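Local coordinates for protein carboxylic ester hydrolase (Aspergillus niger, PDB 7K4O) that probably hydrolyses ester bonds in tannins, releasing gallic acid, as a secreted serine esterase of the tannase and feruloyl esterase family, at residues K153-L158 / A180-C185; E191-V196 / P211-S216; E355-L360 / K380-S385; H413-A418 / A425-Y430. One frame throughout, in Å; residues are numbered along the deposited sequence. Where two conformers were deposited one is given.

Interaction 1: K153-L158 / A180-C185; sequences KAHREL and AYYQGC
Tyr182 and His155 meet edge-to-face between a helix and the central sheet of an alpha/beta-hydrolase fold, a compact example of how aromatic side chains bridge a wide layer gap. The backbones stay well apart, with the CA atoms of His155 and Tyr182 10.0 Å from each other, and the two rings span the interval. On Tyr182, CB leaves strand 179-185 toward helix 144-169, and CG stands opposite the backbone N (chi1 179°), which carries the ring straight out from the strand. One ring edge is then presented to the helix: CE1 of Tyr182 comes to 4.0 Å from CE1 of His155. The ring planes are at 90° and the centroids of His155 and Tyr182 lie 5.8 Å apart, so the T-shaped pair sets the edge of the phenol against the imidazole face. CA of Gly192, on the helix that follows the strand, lies over one face of the phenol at CE2, and the ring is also stacked with Trp203. At the tip, the phenolic OH is hydrogen-bonded to Gly188 O, in a sequence that fits a nucleophile elbow. The imidazole has its own polar tether, NE2 of His155 bonding to OE1 of Glu191.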
# COMPACT_ATOMS: atom_id res chain seq x y z
N LYS A 153 11.89 7.57 9.92
CA LYS A 153 12.33 8.84 10.53
C LYS A 153 11.92 10.01 9.64
O LYS A 153 11.62 11.12 10.18
CB LYS A 153 13.85 8.83 10.79
CG LYS A 153 14.36 10.00 11.58
CD LYS A 153 15.77 9.75 12.19
CE LYS A 153 16.85 9.60 11.12
NZ LYS A 153 18.20 9.59 11.73
N ALA A 154 11.99 9.89 8.33
CA ALA A 154 11.68 11.01 7.40
C ALA A 154 10.22 11.46 7.58
O ALA A 154 9.94 12.69 7.59
CB ALA A 154 11.91 10.60 5.95
N HIS A 155 9.31 10.53 7.76
CA HIS A 155 7.88 10.91 7.92
C HIS A 155 7.62 11.57 9.28
O HIS A 155 6.82 12.53 9.36
CB HIS A 155 6.97 9.73 7.70
CG HIS A 155 6.58 9.57 6.29
ND1 HIS A 155 5.76 10.52 5.64
CD2 HIS A 155 6.95 8.66 5.37
CE1 HIS A 155 5.65 10.16 4.38
NE2 HIS A 155 6.34 9.01 4.18
N ARG A 156 8.31 11.14 10.31
CA ARG A 156 8.23 11.80 11.63
C ARG A 156 8.65 13.27 11.50
O ARG A 156 7.95 14.17 12.02
CB ARG A 156 9.08 11.02 12.62
CG ARG A 156 9.14 11.62 14.00
CD ARG A 156 7.80 11.82 14.56
NE ARG A 156 7.93 12.13 15.99
CZ ARG A 156 6.90 12.52 16.75
NH1 ARG A 156 5.67 12.56 16.26
NH2 ARG A 156 7.09 12.78 18.02
N GLU A 157 9.80 13.51 10.84
CA GLU A 157 10.35 14.87 10.67
C GLU A 157 9.40 15.72 9.82
O GLU A 157 9.17 16.90 10.17
CB GLU A 157 11.74 14.77 10.07
CG GLU A 157 12.77 14.20 11.04
CD GLU A 157 14.12 13.76 10.46
OE1 GLU A 157 14.33 13.94 9.23
OE2 GLU A 157 14.95 13.26 11.26
N LEU A 158 8.90 15.16 8.72
CA LEU A 158 7.96 15.87 7.84
C LEU A 158 6.74 16.32 8.66
O LEU A 158 6.32 17.49 8.52
CB LEU A 158 7.55 15.00 6.65
CG LEU A 158 6.35 15.48 5.80
CD1 LEU A 158 6.55 16.87 5.24
CD2 LEU A 158 6.02 14.45 4.74
N ALA A 180 -4.80 16.43 11.68
CA ALA A 180 -3.65 15.95 10.89
C ALA A 180 -3.96 14.55 10.38
O ALA A 180 -4.44 13.68 11.15
CB ALA A 180 -2.39 15.98 11.75
N TYR A 181 -3.66 14.33 9.11
CA TYR A 181 -4.02 13.11 8.38
C TYR A 181 -2.81 12.60 7.60
O TYR A 181 -1.87 13.34 7.32
CB TYR A 181 -5.17 13.42 7.43
CG TYR A 181 -6.41 13.95 8.10
CD1 TYR A 181 -7.27 13.08 8.73
CD2 TYR A 181 -6.72 15.31 8.13
CE1 TYR A 181 -8.41 13.52 9.37
CE2 TYR A 181 -7.86 15.76 8.76
CZ TYR A 181 -8.73 14.86 9.34
OH TYR A 181 -9.88 15.31 9.94
N TYR A 182 -2.90 11.34 7.22
CA TYR A 182 -2.00 10.68 6.26
C TYR A 182 -2.85 10.01 5.19
O TYR A 182 -3.91 9.45 5.49
CB TYR A 182 -1.11 9.61 6.93
CG TYR A 182 -0.20 8.94 5.93
CD1 TYR A 182 0.92 9.60 5.51
CD2 TYR A 182 -0.51 7.72 5.34
CE1 TYR A 182 1.77 9.05 4.55
CE2 TYR A 182 0.33 7.15 4.40
CZ TYR A 182 1.47 7.82 4.01
OH TYR A 182 2.32 7.32 3.04
N GLN A 183 -2.34 10.00 3.98
CA GLN A 183 -2.98 9.24 2.86
C GLN A 183 -1.89 8.63 1.96
O GLN A 183 -1.09 9.38 1.39
CB GLN A 183 -3.97 10.10 2.07
CG GLN A 183 -4.71 9.32 0.98
CD GLN A 183 -5.75 10.17 0.27
OE1 GLN A 183 -5.56 11.38 0.14
NE2 GLN A 183 -6.86 9.53 -0.13
N GLY A 184 -1.90 7.31 1.85
CA GLY A 184 -0.93 6.67 0.97
C GLY A 184 -1.28 5.22 0.69
O GLY A 184 -2.16 4.66 1.37
N CYS A 185 -0.60 4.61 -0.29
CA CYS A 185 -0.92 3.22 -0.72
C CYS A 185 0.42 2.51 -1.03
O CYS A 185 1.37 3.14 -1.50
CB CYS A 185 -1.85 3.24 -1.95
SG CYS A 185 -2.86 1.74 -2.20

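Interaction 2: E191-V196 / P211-S216; sequences EGWSQV and PAFRWS. With GDE (3,4,5-trihydroxybenzoic acid), chain J.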
# COMPACT_ATOMS: atom_id res chain seq x y z
N GLU A 191 4.39 3.24 4.94
CA GLU A 191 4.85 4.49 5.57
C GLU A 191 3.80 5.02 6.53
O GLU A 191 4.17 5.46 7.62
CB GLU A 191 5.23 5.52 4.53
CG GLU A 191 6.47 5.16 3.74
CD GLU A 191 6.63 5.86 2.41
OE1 GLU A 191 5.97 6.88 2.18
OE2 GLU A 191 7.48 5.40 1.58
N GLY A 192 2.51 4.92 6.19
CA GLY A 192 1.46 5.29 7.15
C GLY A 192 1.57 4.46 8.42
O GLY A 192 1.59 5.01 9.52
N TRP A 193 1.67 3.15 8.29
CA TRP A 193 1.76 2.26 9.49
C TRP A 193 3.05 2.54 10.27
O TRP A 193 3.04 2.39 11.49
CB TRP A 193 1.66 0.78 9.12
CG TRP A 193 0.26 0.33 8.88
CD1 TRP A 193 -0.25 -0.15 7.72
CD2 TRP A 193 -0.85 0.41 9.80
NE1 TRP A 193 -1.57 -0.48 7.88
CE2 TRP A 193 -1.97 -0.14 9.15
CE3 TRP A 193 -0.99 0.78 11.15
CZ2 TRP A 193 -3.21 -0.25 9.77
CZ3 TRP A 193 -2.22 0.66 11.76
CH2 TRP A 193 -3.32 0.17 11.07
N SER A 194 4.13 2.96 9.62
CA SER A 194 5.42 3.20 10.30
C SER A 194 5.24 4.27 11.38
O SER A 194 5.92 4.23 12.42
CB SER A 194 6.52 3.57 9.34
OG SER A 194 6.43 4.91 8.85
N GLN A 195 4.36 5.24 11.14
CA GLN A 195 4.12 6.34 12.10
C GLN A 195 3.05 5.95 13.14
O GLN A 195 3.26 6.18 14.33
CB GLN A 195 3.67 7.62 11.41
CG GLN A 195 4.63 8.08 10.33
CD GLN A 195 6.04 8.32 10.83
OE1 GLN A 195 6.27 9.20 11.63
NE2 GLN A 195 6.97 7.45 10.42
N VAL A 196 1.97 5.31 12.70
CA VAL A 196 0.87 4.88 13.62
C VAL A 196 1.43 3.92 14.68
O VAL A 196 1.02 3.97 15.81
CB VAL A 196 -0.27 4.30 12.82
CG1 VAL A 196 -1.31 3.63 13.71
CG2 VAL A 196 -0.94 5.34 11.90
N PRO A 211 -0.78 -2.05 2.19
CA PRO A 211 0.54 -1.66 2.64
C PRO A 211 1.61 -2.73 2.38
O PRO A 211 1.35 -3.92 2.69
CB PRO A 211 0.32 -1.38 4.12
CG PRO A 211 -0.85 -2.24 4.52
CD PRO A 211 -1.73 -2.23 3.30
N ALA A 212 2.79 -2.27 1.98
CA ALA A 212 3.98 -3.13 1.83
C ALA A 212 4.67 -3.37 3.18
O ALA A 212 5.91 -3.27 3.26
CB ALA A 212 4.88 -2.55 0.82
N PHE A 213 3.88 -3.68 4.22
CA PHE A 213 4.44 -4.03 5.54
C PHE A 213 4.75 -5.55 5.56
O PHE A 213 4.69 -6.25 4.53
CB PHE A 213 3.55 -3.51 6.65
CG PHE A 213 2.14 -4.01 6.71
CD1 PHE A 213 1.70 -5.09 5.98
CD2 PHE A 213 1.24 -3.37 7.57
CE1 PHE A 213 0.40 -5.55 6.14
CE2 PHE A 213 -0.07 -3.80 7.69
CZ PHE A 213 -0.46 -4.93 7.03
N ARG A 214 5.11 -6.04 6.73
CA ARG A 214 5.60 -7.43 6.92
C ARG A 214 6.76 -7.64 5.95
O ARG A 214 6.82 -8.69 5.28
CB ARG A 214 4.47 -8.44 6.78
CG ARG A 214 4.74 -9.75 7.50
CD ARG A 214 3.54 -10.68 7.49
NE ARG A 214 2.45 -10.10 8.31
CZ ARG A 214 1.31 -9.58 7.85
NH1 ARG A 214 1.02 -9.57 6.57
NH2 ARG A 214 0.50 -9.02 8.72
N TRP A 215 7.71 -6.71 5.94
CA TRP A 215 8.75 -6.53 4.91
C TRP A 215 9.42 -7.86 4.50
O TRP A 215 9.45 -8.13 3.28
CB TRP A 215 9.79 -5.53 5.41
CG TRP A 215 10.74 -5.16 4.31
CD1 TRP A 215 11.95 -5.72 4.01
CD2 TRP A 215 10.59 -4.04 3.43
NE1 TRP A 215 12.49 -5.07 2.94
CE2 TRP A 215 11.70 -4.03 2.56
CE3 TRP A 215 9.59 -3.06 3.25
CZ2 TRP A 215 11.81 -3.10 1.52
CZ3 TRP A 215 9.72 -2.14 2.25
CH2 TRP A 215 10.81 -2.16 1.39
N SER A 216 9.96 -8.62 5.45
CA SER A 216 10.80 -9.78 5.08
C SER A 216 9.93 -10.81 4.35
O SER A 216 10.51 -11.60 3.56
CB SER A 216 11.52 -10.35 6.32
OG SER A 216 10.61 -10.93 7.24
OAA GDE J . 4.80 0.57 -3.58
OAB GDE J . 3.97 -0.54 -5.30
OAC GDE J . 7.86 -2.94 -1.38
OAD GDE J . 4.73 -5.42 -3.99
OAE GDE J . 6.78 -5.37 -2.28
CAF GDE J . 6.25 -1.72 -2.79
CAG GDE J . 4.64 -2.99 -4.12
CAH GDE J . 4.63 -0.50 -4.23
CAI GDE J . 6.79 -2.92 -2.30
CAJ GDE J . 5.22 -4.20 -3.66
CAK GDE J . 5.23 -1.80 -3.72
CAL GDE J . 6.24 -4.15 -2.76
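Helix 187-196 brings Trp193 alongside the turn at 211-213, where the CA atoms of Trp193 and Phe213 are 7.9 Å apart and Ala212 forms the centre of an inverse gamma turn closed by a weak Phe213 N to Pro211 O bond. That tight turn projects Pro211 and Phe213 toward the helix together, and the indole is received by both. The pyrrole part of Trp193 does the touching. At its edge, CD1 of Trp193 meets CB of Pro211 in the indole plane at 3.8 Å. The same CD1 lies 3.6 Å from CD2 of Phe213, while NE1 of Trp193 is 3.6 Å from CE2 of that phenyl. The five-membered ring of Trp193 and the ring of Phe213 are tilted at 31°, an oblique pairing rather than a stack. Phe213 adopts a chi1 of 61°, with CG lying between N and the carbonyl carbon, which folds the ring back over its own turn: CG of Pro211 sits 3.6 Å above the centre of the phenyl ring plane. Tyr430 from helix 425-438 adds an edge-to-face contact to the indole. Within the helix, the hydroxyl of Ser194 donates to O of Glu191 over 2.6 Å. On the turn, CB of Ala212 reaches CAI of the bound gallic acid at 3.7 Å, and a backbone bond joins Ala212 to Ser186. The arrangement thus belongs to the gallic acid pocket of an alpha/beta hydrolase, to whose wall the turn contributes Ala212 while packing on the helix after the probable nucleophile.

Interaction 3: E355-L360 / K380-S385; sequences EYIALL and KDWMIS
Ile357 and Trp382 supply the apolar part of this helix-to-helix contact, and a water molecule bridging Tyr356 to Trp382 supplies the polar part. The apolar part is a CH-pi contact. CD1 of Ile357 stands 3.7 Å from the centroid of the six-membered ring of Trp382, 19° off the ring normal, so the methyl sits squarely over one face. It approaches CD2 of Trp382 most closely, at 3.5 Å, where the two rings of the indole are fused. The other branch contributes further out on the same ring, CG2 of Ile357 lying 3.7 Å from CZ2 of Trp382. In Ile357, CG1 is turned opposite the carbonyl carbon (chi1 -58°), which sets the two branches side by side across the indole, and the turn about the next bond (chi2 -50°) brings CD1 over the ring. The side chains cross at about a right angle.

The polar part is indirect. OH of Tyr356 is 4.5 Å from O of Trp382, and the gap is bridged by a water hydrogen-bonded to OH of Tyr356 at 2.6 Å. The water donates to O of Trp382 at 2.7 Å, giving that carbonyl a partner in the solvent. The same tyrosine ring meets Trp215, while O of Met383 accepts a bond from Ser216 OG, so both helices also touch helix 215-221. Leu352 of the gallic acid pocket lies on helix 351-361. This is aliphatic-on-aromatic helix packing in the long insertion between strands 205-209 and 410-416, consistent with the lid region of tannases and feruloyl esterases.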
# COMPACT_ATOMS: atom_id res chain seq x y z
N GLU A 355 15.32 -7.42 -6.01
CA GLU A 355 15.91 -6.19 -5.46
C GLU A 355 16.06 -6.34 -3.94
O GLU A 355 17.07 -5.83 -3.38
CB GLU A 355 15.09 -4.95 -5.80
CG GLU A 355 15.65 -3.69 -5.14
CD GLU A 355 15.29 -2.39 -5.80
OE1 GLU A 355 14.38 -2.37 -6.64
OE2 GLU A 355 15.96 -1.38 -5.49
N TYR A 356 15.08 -6.86 -3.22
CA TYR A 356 15.18 -7.04 -1.76
C TYR A 356 16.45 -7.87 -1.44
O TYR A 356 17.29 -7.44 -0.62
CB TYR A 356 13.95 -7.66 -1.15
CG TYR A 356 14.17 -8.08 0.28
CD1 TYR A 356 14.51 -7.14 1.23
CD2 TYR A 356 14.07 -9.39 0.71
CE1 TYR A 356 14.78 -7.50 2.54
CE2 TYR A 356 14.24 -9.74 2.04
CZ TYR A 356 14.60 -8.80 2.97
OH TYR A 356 14.86 -9.14 4.27
N ILE A 357 16.60 -9.01 -2.09
CA ILE A 357 17.78 -9.88 -1.79
C ILE A 357 19.07 -9.14 -2.13
O ILE A 357 20.01 -9.11 -1.29
CB ILE A 357 17.67 -11.24 -2.49
CG1 ILE A 357 16.40 -11.98 -2.06
CG2 ILE A 357 18.95 -12.06 -2.25
CD1 ILE A 357 16.15 -12.09 -0.58
N ALA A 358 19.16 -8.54 -3.31
CA ALA A 358 20.41 -7.88 -3.75
C ALA A 358 20.73 -6.68 -2.86
O ALA A 358 21.91 -6.45 -2.52
CB ALA A 358 20.33 -7.49 -5.20
N LEU A 359 19.73 -5.84 -2.52
CA LEU A 359 19.96 -4.54 -1.87
C LEU A 359 20.08 -4.69 -0.34
O LEU A 359 20.92 -4.02 0.24
CB LEU A 359 18.79 -3.60 -2.17
CG LEU A 359 18.99 -2.17 -1.71
CD1 LEU A 359 20.08 -1.47 -2.49
CD2 LEU A 359 17.64 -1.46 -1.78
N LEU A 360 19.19 -5.43 0.29
CA LEU A 360 19.04 -5.39 1.75
C LEU A 360 19.50 -6.69 2.42
O LEU A 360 19.63 -6.70 3.62
CB LEU A 360 17.61 -5.02 2.09
CG LEU A 360 17.26 -3.56 1.83
CD1 LEU A 360 15.75 -3.42 1.81
CD2 LEU A 360 17.87 -2.68 2.90
N LYS A 380 12.15 -19.44 2.83
CA LYS A 380 11.80 -19.46 4.27
C LYS A 380 12.92 -18.82 5.08
O LYS A 380 12.65 -18.00 5.95
CB LYS A 380 11.55 -20.90 4.72
CG LYS A 380 11.43 -21.06 6.22
CD LYS A 380 11.40 -22.51 6.65
CE LYS A 380 11.29 -22.68 8.15
NZ LYS A 380 11.08 -24.09 8.52
N ASP A 381 14.16 -19.19 4.81
CA ASP A 381 15.30 -18.70 5.62
C ASP A 381 15.41 -17.17 5.47
O ASP A 381 15.70 -16.51 6.48
CB ASP A 381 16.62 -19.36 5.19
CG ASP A 381 16.68 -20.85 5.56
OD1 ASP A 381 15.89 -21.30 6.39
OD2 ASP A 381 17.54 -21.55 4.97
N TRP A 382 15.20 -16.66 4.27
CA TRP A 382 15.21 -15.18 4.03
C TRP A 382 14.06 -14.53 4.80
O TRP A 382 14.29 -13.44 5.42
CB TRP A 382 15.15 -14.91 2.54
CG TRP A 382 16.47 -15.01 1.84
CD1 TRP A 382 17.71 -14.71 2.31
CD2 TRP A 382 16.64 -15.41 0.47
NE1 TRP A 382 18.63 -14.89 1.31
CE2 TRP A 382 18.01 -15.29 0.18
CE3 TRP A 382 15.76 -15.73 -0.55
CZ2 TRP A 382 18.51 -15.55 -1.10
CZ3 TRP A 382 16.25 -15.96 -1.82
CH2 TRP A 382 17.61 -15.88 -2.08
N MET A 383 12.89 -15.13 4.83
CA MET A 383 11.77 -14.47 5.54
C MET A 383 12.09 -14.39 7.03
O MET A 383 11.82 -13.35 7.69
CB MET A 383 10.44 -15.19 5.28
CG MET A 383 10.07 -15.13 3.82
SD MET A 383 8.47 -15.89 3.53
CE MET A 383 8.31 -15.61 1.77
N ILE A 384 12.59 -15.50 7.59
CA ILE A 384 12.86 -15.58 9.05
C ILE A 384 14.04 -14.71 9.43
O ILE A 384 13.96 -14.01 10.46
CB ILE A 384 13.06 -17.05 9.48
CG1 ILE A 384 11.74 -17.80 9.28
CG2 ILE A 384 13.54 -17.10 10.93
CD1 ILE A 384 11.78 -19.30 9.65
N SER A 385 15.14 -14.75 8.68
CA SER A 385 16.33 -13.95 9.04
C SER A 385 16.01 -12.46 8.89
O SER A 385 16.48 -11.67 9.74
CB SER A 385 17.58 -14.29 8.28
OG SER A 385 17.40 -14.12 6.91
O HOH W 1 15.96 -11.52 4.47

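Interaction 4: H413-A418 / A425-Y430; sequences HFHGDA and AASIRY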
# COMPACT_ATOMS: atom_id res chain seq x y z
N HIS A 413 -8.23 1.39 6.44
CA HIS A 413 -7.29 0.50 5.72
C HIS A 413 -8.08 -0.22 4.62
O HIS A 413 -9.12 -0.81 4.92
CB HIS A 413 -6.71 -0.44 6.77
CG HIS A 413 -5.71 -1.45 6.33
ND1 HIS A 413 -5.14 -2.30 7.24
CD2 HIS A 413 -5.22 -1.79 5.12
CE1 HIS A 413 -4.31 -3.13 6.60
NE2 HIS A 413 -4.33 -2.85 5.31
N PHE A 414 -7.56 -0.20 3.41
CA PHE A 414 -8.25 -0.89 2.29
C PHE A 414 -7.24 -1.69 1.48
O PHE A 414 -6.04 -1.42 1.48
CB PHE A 414 -9.04 0.08 1.42
CG PHE A 414 -8.21 1.08 0.68
CD1 PHE A 414 -7.78 2.25 1.32
CD2 PHE A 414 -7.87 0.88 -0.65
CE1 PHE A 414 -6.96 3.13 0.66
CE2 PHE A 414 -7.06 1.78 -1.30
CZ PHE A 414 -6.64 2.92 -0.65
N HIS A 415 -7.75 -2.68 0.74
CA HIS A 415 -6.90 -3.57 -0.06
C HIS A 415 -7.71 -4.18 -1.22
O HIS A 415 -8.80 -4.71 -0.95
CB HIS A 415 -6.30 -4.64 0.87
CG HIS A 415 -5.07 -5.27 0.34
ND1 HIS A 415 -3.98 -5.52 1.17
CD2 HIS A 415 -4.73 -5.72 -0.90
CE1 HIS A 415 -3.02 -6.08 0.45
NE2 HIS A 415 -3.43 -6.22 -0.82
N GLY A 416 -7.20 -4.15 -2.43
CA GLY A 416 -7.89 -4.78 -3.56
C GLY A 416 -7.98 -6.29 -3.43
O GLY A 416 -6.99 -6.93 -3.08
N ASP A 417 -9.13 -6.87 -3.76
CA ASP A 417 -9.35 -8.34 -3.70
C ASP A 417 -8.49 -9.04 -4.76
O ASP A 417 -8.20 -10.23 -4.53
CB ASP A 417 -10.84 -8.68 -3.94
CG ASP A 417 -11.58 -8.83 -2.63
OD1 ASP A 417 -11.34 -9.85 -1.97
OD2 ASP A 417 -12.40 -7.94 -2.29
N ALA A 418 -8.12 -8.36 -5.84
CA ALA A 418 -7.37 -8.99 -6.95
C ALA A 418 -5.96 -8.38 -7.03
O ALA A 418 -5.35 -8.24 -8.12
CB ALA A 418 -8.14 -8.88 -8.26
N ALA A 425 -4.67 -11.03 1.83
CA ALA A 425 -4.66 -11.63 3.16
C ALA A 425 -3.60 -10.98 4.07
O ALA A 425 -3.72 -11.14 5.28
CB ALA A 425 -4.51 -13.13 3.03
N ALA A 426 -2.61 -10.31 3.51
CA ALA A 426 -1.56 -9.64 4.32
C ALA A 426 -2.22 -8.56 5.19
O ALA A 426 -1.73 -8.36 6.33
CB ALA A 426 -0.49 -9.06 3.51
N SER A 427 -3.26 -7.92 4.68
CA SER A 427 -3.94 -6.82 5.44
C SER A 427 -4.82 -7.42 6.52
O SER A 427 -4.82 -6.91 7.65
CB SER A 427 -4.69 -5.89 4.51
OG SER A 427 -3.81 -5.09 3.75
N ILE A 428 -5.61 -8.46 6.21
CA ILE A 428 -6.43 -9.11 7.26
C ILE A 428 -5.52 -9.55 8.39
O ILE A 428 -5.86 -9.38 9.58
CB ILE A 428 -7.23 -10.30 6.66
CG1 ILE A 428 -8.46 -9.86 5.87
CG2 ILE A 428 -7.65 -11.18 7.79
CD1 ILE A 428 -8.21 -9.15 4.62
N ARG A 429 -4.38 -10.15 8.06
CA ARG A 429 -3.52 -10.68 9.13
C ARG A 429 -3.13 -9.59 10.14
O ARG A 429 -3.09 -9.85 11.33
CB ARG A 429 -2.27 -11.36 8.56
CG ARG A 429 -1.52 -12.06 9.70
CD ARG A 429 -0.31 -12.82 9.15
NE ARG A 429 0.37 -13.55 10.18
CZ ARG A 429 0.11 -14.82 10.53
NH1 ARG A 429 -0.80 -15.54 9.88
NH2 ARG A 429 0.78 -15.40 11.51
N TYR A 430 -2.78 -8.41 9.66
CA TYR A 430 -2.33 -7.35 10.59
C TYR A 430 -3.49 -6.91 11.48
O TYR A 430 -3.28 -6.71 12.69
CB TYR A 430 -1.72 -6.17 9.85
CG TYR A 430 -1.21 -5.13 10.80
CD1 TYR A 430 -0.14 -5.38 11.65
CD2 TYR A 430 -1.84 -3.88 10.90
CE1 TYR A 430 0.31 -4.44 12.58
CE2 TYR A 430 -1.39 -2.92 11.79
CZ TYR A 430 -0.32 -3.20 12.62
OH TYR A 430 0.06 -2.23 13.51
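Ser427 places a single hydroxyl between two histidines, His413 and His415, which stand on the same face of strand 410-416. OG of Ser427 lies 2.6 Å from ND1 of His415 in a nearly straight hydrogen bond (176°), and 2.8 Å from NE2 of His413. Both imidazoles offer an edge, with the hydroxyl close to each ring plane, so the rings are aimed at the oxygen rather than lying over it. Each histidine has CG opposite its backbone N, with chi1 at -180° in His413 and -158° in His415, and this extends both rings from the strand toward helix 425-438. The histidines alternate with Phe414, whose side chain leaves the other way. Ser427 sits in the first turn of the helix.

The remaining ring nitrogens are satisfied as well: ND1 of His413 by the hydroxyl of Tyr455, and NE2 of His415 by the carbonyl of Ile422, a residue of the gallic acid pocket. Every polar side-chain atom of this buried trio therefore has a partner. A carbonyl can only accept, so NE2 of His415 must be the donor to Ile422. Ser427, in turn, has one proton for its two bonds, which means that at least one of the two histidines must donate an N-H to it. If His415 is neutral, its ND1 would accept the serine proton, and NE2 of His413 would then be the donor to OG.

Along the chain the four contacts run in series, 1 through 4, yet in space interaction 2 is the hub. Its centre lies about 12 Å from the centre of interaction 1, 13 Å from that of interaction 4 and 17 Å from that of interaction 3, and it touches all three; interactions 1 and 3, with centres about 26 Å apart, do not meet. Strand 179-185 of interaction 1 leads directly into helix 187-196 of interaction 2, and it shares the central sheet with strand 410-416 of interaction 4. Interaction 3 belongs to the helical insertion and meets interaction 2 at helix 215-221, through Trp215 and Ser216. Interaction 2 thus reaches the gallic acid pocket through Ala212, with the other three around it.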